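Local structure of PhnB-like domain-containing protein (1U69) at residues T121-L125 with I150-E156. The protein is of unknown function but belongs to the PhnB-like group of the glyoxalase superfamily and has been proposed as a potential drug-resistance protein. Residues are numbered along the deposited sequence.
Sequences TPRVL and IDIATIE
Pro122 overlaps Ile150 and Ile152 with its ring tip, Pro122 CG lying 3.6 Å from Ile150 CG2 and 3.5 Å from Ile152 CG1. It is the N-cap residue where strand 117-122 turns into helix 123-129 (phi/psi -54/136), and Leu125 N donates a hydrogen bond to Pro122 O (2.9 Å). Across the contact, Ile150 is extended (-80/127) and Asp151 caps helix 152-159, its OD2 accepting from Thr154 N (3.1 Å) and Thr154 OG1 (2.8 Å). The first turns of the two helices thus lie close together, with CA atoms 7.0 Å apart for Val124 and Ile152 and 6.7 Å for Leu125 and Ile155. Leu125 (chi1 t, chi2 p) has CD2 3.8 Å from Ile150 CD1, and Leu125 CD1 is 3.9 Å from Ile155 CD1; Ile150 and Ile155 are m, m. Val124 (chi1 t) places CG1 4.0 Å from Ile152 CG2 and 3.6 Å from Glu156 CG. No hydrogen bond crosses; 361 Å² is buried, both sides summed, so apolar contact joins the C-terminal helix to the last strand of a βαβββ module, as in the glyoxalase superfamily. Met144 of helix 134-144 covers Leu125, Ile150 and Ile155, while Thr90 of helix 87-99 meets Pro122 and Ile152, and strand 78-84 pairs with Thr121.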
ATOM      1  N   THR A 121      -8.832 -14.538  -1.391  1.00  9.87           N
ATOM      2  CA  THR A 121      -7.922 -15.260  -0.502  1.00 10.79           C
ATOM      3  C   THR A 121      -8.023 -14.740   0.928  1.00 11.31           C
ATOM      4  O   THR A 121      -7.485 -13.690   1.251  1.00 11.37           O
ATOM      5  CB  THR A 121      -6.475 -15.086  -1.001  1.00 10.95           C
ATOM      6  OG1 THR A 121      -6.383 -15.499  -2.367  1.00 10.55           O
ATOM      7  CG2 THR A 121      -5.501 -15.994  -0.248  1.00 10.34           C
ATOM      8  N   PRO A 122      -8.712 -15.466   1.796  1.00 11.65           N
ATOM      9  CA  PRO A 122      -8.790 -15.051   3.200  1.00 11.59           C
ATOM     10  C   PRO A 122      -7.404 -14.832   3.811  1.00 11.99           C
ATOM     11  O   PRO A 122      -6.507 -15.634   3.574  1.00 11.73           O
ATOM     12  CB  PRO A 122      -9.516 -16.226   3.853  1.00 11.43           C
ATOM     13  CG  PRO A 122     -10.341 -16.778   2.769  1.00 11.63           C
ATOM     14  CD  PRO A 122      -9.491 -16.687   1.534  1.00 11.55           C
ATOM     15  N   ARG A 123      -7.210 -13.746   4.563  1.00 12.55           N
ATOM     16  CA  ARG A 123      -5.923 -13.521   5.217  1.00 13.80           C
ATOM     17  C   ARG A 123      -5.535 -14.721   6.104  1.00 14.58           C
ATOM     18  O   ARG A 123      -4.357 -15.023   6.262  1.00 15.60           O
ATOM     19  CB  ARG A 123      -5.949 -12.238   6.055  1.00 14.21           C
ATOM     20  CG  ARG A 123      -5.806 -10.973   5.235  1.00 14.15           C
ATOM     21  CD  ARG A 123      -5.180  -9.778   6.001  1.00 16.10           C
ATOM     22  NE  ARG A 123      -5.087  -8.567   5.173  1.00 16.60           N
ATOM     23  CZ  ARG A 123      -6.125  -7.810   4.848  1.00 14.42           C
ATOM     24  NH1 ARG A 123      -7.343  -8.128   5.268  1.00 16.45           N
ATOM     25  NH2 ARG A 123      -5.962  -6.739   4.090  1.00 13.94           N
ATOM     26  N   VAL A 124      -6.539 -15.381   6.668  1.00 15.90           N
ATOM     27  CA  VAL A 124      -6.344 -16.597   7.479  1.00 16.65           C
ATOM     28  C   VAL A 124      -5.555 -17.672   6.704  1.00 16.38           C
ATOM     29  O   VAL A 124      -4.663 -18.334   7.255  1.00 16.31           O
ATOM     30  CB  VAL A 124      -7.723 -17.165   7.960  1.00 17.06           C
ATOM     31  CG1 VAL A 124      -7.584 -18.588   8.531  1.00 18.52           C
ATOM     32  CG2 VAL A 124      -8.359 -16.243   8.979  1.00 18.66           C
ATOM     33  N   LEU A 125      -5.876 -17.835   5.422  1.00 16.16           N
ATOM     34  CA  LEU A 125      -5.209 -18.808   4.565  1.00 16.01           C
ATOM     35  C   LEU A 125      -3.768 -18.415   4.260  1.00 16.49           C
ATOM     36  O   LEU A 125      -2.858 -19.233   4.368  1.00 15.68           O
ATOM     37  CB  LEU A 125      -5.994 -18.979   3.259  1.00 15.98           C
ATOM     38  CG  LEU A 125      -5.424 -19.939   2.215  1.00 15.45           C
ATOM     39  CD1 LEU A 125      -5.203 -21.322   2.821  1.00 15.62           C
ATOM     40  CD2 LEU A 125      -6.357 -19.989   1.023  1.00 15.54           C
ATOM     41  N   ILE A 150     -12.925 -20.482  -0.881  1.00 14.35           N
ATOM     42  CA  ILE A 150     -12.250 -20.864   0.362  1.00 13.94           C
ATOM     43  C   ILE A 150     -13.219 -20.840   1.527  1.00 15.07           C
ATOM     44  O   ILE A 150     -13.870 -19.821   1.757  1.00 15.00           O
ATOM     45  CB  ILE A 150     -11.072 -19.929   0.679  1.00 13.68           C
ATOM     46  CG1 ILE A 150     -10.006 -19.981  -0.427  1.00 12.27           C
ATOM     47  CG2 ILE A 150     -10.448 -20.280   2.042  1.00 12.02           C
ATOM     48  CD1 ILE A 150      -9.431 -21.365  -0.702  1.00 11.91           C
ATOM     49  N   ASP A 151     -13.291 -21.959   2.258  1.00 15.86           N
ATOM     50  CA  ASP A 151     -14.020 -22.020   3.526  1.00 16.75           C
ATOM     51  C   ASP A 151     -13.037 -21.861   4.677  1.00 16.46           C
ATOM     52  O   ASP A 151     -12.212 -22.733   4.942  1.00 16.28           O
ATOM     53  CB  ASP A 151     -14.791 -23.325   3.673  1.00 17.44           C
ATOM     54  CG  ASP A 151     -15.604 -23.360   4.948  1.00 19.98           C
ATOM     55  OD1 ASP A 151     -16.698 -22.749   4.972  1.00 23.45           O
ATOM     56  OD2 ASP A 151     -15.189 -23.909   5.988  1.00 23.04           O
ATOM     57  N   ILE A 152     -13.115 -20.712   5.333  1.00 16.55           N
ATOM     58  CA  ILE A 152     -12.138 -20.302   6.336  1.00 17.22           C
ATOM     59  C   ILE A 152     -12.095 -21.234   7.552  1.00 18.13           C
ATOM     60  O   ILE A 152     -11.022 -21.553   8.058  1.00 18.37           O
ATOM     61  CB  ILE A 152     -12.414 -18.850   6.782  1.00 17.30           C
ATOM     62  CG1 ILE A 152     -12.133 -17.882   5.621  1.00 17.21           C
ATOM     63  CG2 ILE A 152     -11.546 -18.481   7.995  1.00 16.79           C
ATOM     64  CD1 ILE A 152     -12.646 -16.464   5.816  1.00 18.20           C
ATOM     65  N   ALA A 153     -13.258 -21.663   8.013  1.00 19.11           N
ATOM     66  CA  ALA A 153     -13.341 -22.539   9.184  1.00 19.96           C
ATOM     67  C   ALA A 153     -12.604 -23.860   8.963  1.00 20.33           C
ATOM     68  O   ALA A 153     -11.952 -24.375   9.872  1.00 21.05           O
ATOM     69  CB  ALA A 153     -14.800 -22.788   9.558  1.00 20.22           C
ATOM     70  N   THR A 154     -12.685 -24.392   7.747  1.00 20.25           N
ATOM     71  CA  THR A 154     -12.036 -25.656   7.415  1.00 20.05           C
ATOM     72  C   THR A 154     -10.523 -25.483   7.391  1.00 20.10           C
ATOM     73  O   THR A 154      -9.780 -26.361   7.828  1.00 19.81           O
ATOM     74  CB  THR A 154     -12.529 -26.164   6.048  1.00 20.29           C
ATOM     75  OG1 THR A 154     -13.933 -26.463   6.107  1.00 21.42           O
ATOM     76  CG2 THR A 154     -11.869 -27.486   5.681  1.00 20.01           C
ATOM     77  N   ILE A 155     -10.067 -24.352   6.857  1.00 18.94           N
ATOM     78  CA  ILE A 155      -8.647 -24.041   6.854  1.00 19.15           C
ATOM     79  C   ILE A 155      -8.114 -23.985   8.287  1.00 19.66           C
ATOM     80  O   ILE A 155      -7.044 -24.519   8.580  1.00 19.54           O
ATOM     81  CB  ILE A 155      -8.376 -22.707   6.104  1.00 18.95           C
ATOM     82  CG1 ILE A 155      -8.685 -22.862   4.606  1.00 17.75           C
ATOM     83  CG2 ILE A 155      -6.930 -22.252   6.312  1.00 18.01           C
ATOM     84  CD1 ILE A 155      -7.866 -23.946   3.891  1.00 17.92           C
ATOM     85  N   GLU A 156      -8.879 -23.364   9.174  1.00 20.31           N
ATOM     86  CA  GLU A 156      -8.455 -23.177  10.553  1.00 21.28           C
ATOM     87  C   GLU A 156      -8.347 -24.517  11.282  1.00 21.81           C
ATOM     88  O   GLU A 156      -7.444 -24.710  12.088  1.00 21.60           O
ATOM     89  CB  GLU A 156      -9.426 -22.242  11.279  1.00 21.47           C
ATOM     90  CG  GLU A 156      -9.312 -20.794  10.810  1.00 23.08           C
ATOM     91  CD  GLU A 156     -10.360 -19.872  11.410  1.00 24.98           C
ATOM     92  OE1 GLU A 156     -11.550 -20.253  11.483  1.00 26.59           O
ATOM     93  OE2 GLU A 156      -9.988 -18.751  11.809  1.00 26.86           O
TER